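Local coordinates for protein gamma-glutamyl phosphate reductase (Thermotoga maritima, PDB 1O20) that probably catalyses the NADPH-dependent reduction of L-glutamyl phosphate to glutamate semialdehyde, the second step of proline biosynthesis from glutamate, at residues A[236-247]-A[346-357]. Sequence-based numbering, arbitrary orientation.
Sequences VGNCHIFVDESA and YSTGHSESILTE
Glu352 OE1 takes two bonds from His240 at the start of a parallel pairing of strands 239-243 and 351-355, their directions 8° apart. Glu352, bent about CB-CG (chi2 -66°), curls back so that OE1 accepts from His240 N at 2.7 Å and from His240 ND1 at 2.9 Å, the two donors reaching it from opposite faces of the carboxylate plane. Ser347 OG donates to Glu352 OE2 at 2.6 Å. With an alanine at Glu352, His240 N and ND1 would probably lose their shared acceptor, and the imidazole would be freer to turn. From there a ladder of backbone bonds takes over: Ser353 N to His240 O, Phe242 N to Ser353 O, Leu355 N to Phe242 O and Asp244 N to Leu355 O.

Further polar links lie at both ends. Thr348 OG1 donates to Val236 O from above its carbonyl plane (2.5 Å) and accepts from Asn238 N, while Asn238 ND2 reaches Tyr346 O and Asn238 OD1 takes a bond from Lys272 NZ. Beyond the strands, Thr356 OG1 lies 2.7 Å from Asp244 OD2, a bond on the anti side of the carboxylate, and Ser246 OG receives Glu357 N.

Apolar pairs lie on both faces. Ile354 CD1 meets the edge of the Phe242 ring at CD2 (3.6 Å); on the other face Leu355 CG sits 3.8 Å from Ile241 CG2.

Helix 249-261 covers the Ile241, Val243 and Leu355 face, helix 336-346 the His240 and Phe242 face: an α/β sandwich consistent with the aldehyde dehydrogenase family. Strand 239-243 pairs on its other edge with 270-276, and 351-355 has the outermost strand 373-376 on its other side.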
# COMPACT_ATOMS: atom_id res chain seq x y z
N VAL A 236 -8.71 -1.86 4.35
CA VAL A 236 -9.51 -0.67 4.75
C VAL A 236 -8.87 0.14 5.88
O VAL A 236 -8.25 -0.41 6.79
CB VAL A 236 -10.90 -1.10 5.29
CG1 VAL A 236 -11.76 0.16 5.66
CG2 VAL A 236 -11.65 -1.94 4.27
N GLY A 237 -9.05 1.46 5.81
CA GLY A 237 -8.46 2.36 6.79
C GLY A 237 -9.53 3.21 7.45
O GLY A 237 -9.70 4.39 7.12
N ASN A 238 -10.28 2.58 8.34
CA ASN A 238 -11.17 3.28 9.27
C ASN A 238 -10.32 3.83 10.40
O ASN A 238 -10.19 3.19 11.44
CB ASN A 238 -12.24 2.33 9.82
CG ASN A 238 -13.31 3.05 10.58
OD1 ASN A 238 -13.65 4.21 10.26
ND2 ASN A 238 -13.89 2.37 11.60
N CYS A 239 -9.77 5.01 10.20
CA CYS A 239 -8.74 5.54 11.08
C CYS A 239 -9.32 6.52 12.08
O CYS A 239 -10.15 7.39 11.70
CB CYS A 239 -7.66 6.21 10.24
SG CYS A 239 -6.87 5.07 9.09
N HIS A 240 -8.92 6.40 13.34
CA HIS A 240 -9.41 7.26 14.43
C HIS A 240 -8.34 8.19 14.90
O HIS A 240 -7.16 7.84 14.90
CB HIS A 240 -9.86 6.48 15.66
CG HIS A 240 -10.90 5.46 15.38
ND1 HIS A 240 -10.65 4.36 14.60
CD2 HIS A 240 -12.18 5.35 15.80
CE1 HIS A 240 -11.76 3.65 14.49
NE2 HIS A 240 -12.70 4.21 15.24
N ILE A 241 -8.74 9.39 15.29
CA ILE A 241 -7.94 10.31 16.06
C ILE A 241 -8.68 10.55 17.37
O ILE A 241 -9.86 10.92 17.36
CB ILE A 241 -7.75 11.65 15.30
CG1 ILE A 241 -6.98 11.43 13.99
CG2 ILE A 241 -7.06 12.66 16.18
CD1 ILE A 241 -6.95 12.68 13.14
N PHE A 242 -7.98 10.36 18.49
CA PHE A 242 -8.51 10.66 19.82
C PHE A 242 -7.85 11.91 20.39
O PHE A 242 -6.64 11.97 20.52
CB PHE A 242 -8.23 9.48 20.77
CG PHE A 242 -8.47 9.80 22.24
CD1 PHE A 242 -9.66 10.34 22.65
CD2 PHE A 242 -7.51 9.53 23.19
CE1 PHE A 242 -9.89 10.63 24.01
CE2 PHE A 242 -7.71 9.82 24.54
CZ PHE A 242 -8.89 10.35 24.94
N VAL A 243 -8.66 12.92 20.70
CA VAL A 243 -8.21 14.13 21.31
C VAL A 243 -8.42 14.01 22.82
O VAL A 243 -9.52 14.05 23.32
CB VAL A 243 -8.99 15.37 20.77
CG1 VAL A 243 -8.33 16.65 21.28
CG2 VAL A 243 -9.00 15.38 19.17
N ASP A 244 -7.33 13.85 23.53
CA ASP A 244 -7.34 13.66 24.98
C ASP A 244 -7.49 15.01 25.67
O ASP A 244 -7.29 16.06 25.07
CB ASP A 244 -6.02 13.00 25.37
CG ASP A 244 -6.01 12.30 26.74
OD1 ASP A 244 -7.06 12.01 27.38
OD2 ASP A 244 -4.90 11.93 27.23
N GLU A 245 -7.82 14.94 26.95
CA GLU A 245 -8.03 16.09 27.80
C GLU A 245 -6.94 17.11 27.79
O GLU A 245 -7.24 18.30 27.70
CB GLU A 245 -8.20 15.61 29.26
CG GLU A 245 -8.65 16.73 30.19
CD GLU A 245 -8.62 16.32 31.65
OE1 GLU A 245 -8.24 15.16 31.96
OE2 GLU A 245 -9.01 17.19 32.46
N SER A 246 -5.70 16.69 27.86
CA SER A 246 -4.54 17.62 27.91
C SER A 246 -3.94 17.98 26.58
O SER A 246 -2.93 18.66 26.54
CB SER A 246 -3.43 17.04 28.79
OG SER A 246 -2.87 15.83 28.23
N ALA A 247 -4.54 17.55 25.46
CA ALA A 247 -4.04 17.98 24.15
C ALA A 247 -3.98 19.50 24.03
O ALA A 247 -4.83 20.21 24.54
CB ALA A 247 -4.93 17.47 23.06
N TYR A 346 -13.79 -0.86 16.55
CA TYR A 346 -14.13 -0.39 15.20
C TYR A 346 -12.97 -0.21 14.24
O TYR A 346 -13.20 0.02 13.09
CB TYR A 346 -14.97 0.90 15.30
CG TYR A 346 -16.30 0.72 15.92
CD1 TYR A 346 -16.56 1.20 17.21
CD2 TYR A 346 -17.33 0.06 15.23
CE1 TYR A 346 -17.80 1.05 17.77
CE2 TYR A 346 -18.60 -0.12 15.81
CZ TYR A 346 -18.82 0.38 17.07
OH TYR A 346 -20.07 0.25 17.67
N SER A 347 -11.73 -0.33 14.70
CA SER A 347 -10.55 -0.09 13.87
C SER A 347 -10.44 -1.21 12.85
O SER A 347 -10.87 -2.32 13.11
CB SER A 347 -9.30 -0.10 14.76
OG SER A 347 -8.06 -0.11 14.07
N THR A 348 -9.88 -0.92 11.69
CA THR A 348 -9.53 -1.96 10.73
C THR A 348 -8.03 -2.19 10.73
O THR A 348 -7.49 -2.80 9.82
CB THR A 348 -9.99 -1.57 9.34
OG1 THR A 348 -9.48 -0.26 8.98
CG2 THR A 348 -11.54 -1.45 9.30
N GLY A 349 -7.33 -1.65 11.73
CA GLY A 349 -5.92 -1.95 11.90
C GLY A 349 -5.00 -1.20 10.96
O GLY A 349 -3.90 -1.66 10.68
N HIS A 350 -5.42 -0.04 10.49
CA HIS A 350 -4.58 0.76 9.60
C HIS A 350 -3.76 1.78 10.40
O HIS A 350 -2.58 1.54 10.69
CB HIS A 350 -5.44 1.42 8.52
CG HIS A 350 -4.67 1.97 7.36
ND1 HIS A 350 -3.83 3.05 7.46
CD2 HIS A 350 -4.63 1.58 6.05
CE1 HIS A 350 -3.30 3.31 6.28
NE2 HIS A 350 -3.76 2.43 5.41
N SER A 351 -4.38 2.93 10.66
CA SER A 351 -3.75 4.03 11.33
C SER A 351 -4.66 4.57 12.46
O SER A 351 -5.85 4.73 12.28
CB SER A 351 -3.45 5.14 10.32
OG SER A 351 -2.60 4.63 9.32
N GLU A 352 -4.06 4.83 13.62
CA GLU A 352 -4.76 5.36 14.80
C GLU A 352 -3.86 6.37 15.49
O GLU A 352 -2.66 6.15 15.62
CB GLU A 352 -5.13 4.21 15.76
CG GLU A 352 -5.82 3.03 15.12
CD GLU A 352 -7.21 3.32 14.56
OE1 GLU A 352 -7.72 4.43 14.77
OE2 GLU A 352 -7.78 2.43 13.87
N SER A 353 -4.46 7.46 15.97
CA SER A 353 -3.72 8.56 16.58
C SER A 353 -4.31 9.08 17.89
O SER A 353 -5.55 9.18 18.06
CB SER A 353 -3.62 9.71 15.60
OG SER A 353 -2.81 10.75 16.17
N ILE A 354 -3.43 9.43 18.81
CA ILE A 354 -3.83 10.13 20.02
C ILE A 354 -3.18 11.47 20.04
O ILE A 354 -1.99 11.59 19.87
CB ILE A 354 -3.51 9.34 21.32
CG1 ILE A 354 -3.91 10.15 22.57
CG2 ILE A 354 -2.04 8.98 21.43
CD1 ILE A 354 -3.94 9.29 23.86
N LEU A 355 -3.97 12.48 20.34
CA LEU A 355 -3.46 13.80 20.56
C LEU A 355 -3.53 14.05 22.07
O LEU A 355 -4.60 14.10 22.65
CB LEU A 355 -4.27 14.85 19.76
CG LEU A 355 -4.47 14.54 18.28
CD1 LEU A 355 -5.18 15.73 17.58
CD2 LEU A 355 -3.19 14.16 17.52
N THR A 356 -2.37 14.24 22.69
CA THR A 356 -2.30 14.40 24.16
C THR A 356 -0.99 15.03 24.62
O THR A 356 -0.01 15.04 23.89
CB THR A 356 -2.56 13.02 24.85
OG1 THR A 356 -2.69 13.14 26.28
CG2 THR A 356 -1.41 12.05 24.61
N GLU A 357 -1.01 15.59 25.83
CA GLU A 357 0.21 15.97 26.53
C GLU A 357 0.52 15.09 27.74
O GLU A 357 1.40 15.40 28.55
CB GLU A 357 0.11 17.43 26.92
CG GLU A 357 0.19 18.34 25.71
CD GLU A 357 1.55 18.24 24.99
OE1 GLU A 357 2.63 18.34 25.67
OE2 GLU A 357 1.55 18.04 23.75
O HOH W 1 -7.70 -3.17 7.07
O HOH W 2 -7.44 1.82 11.35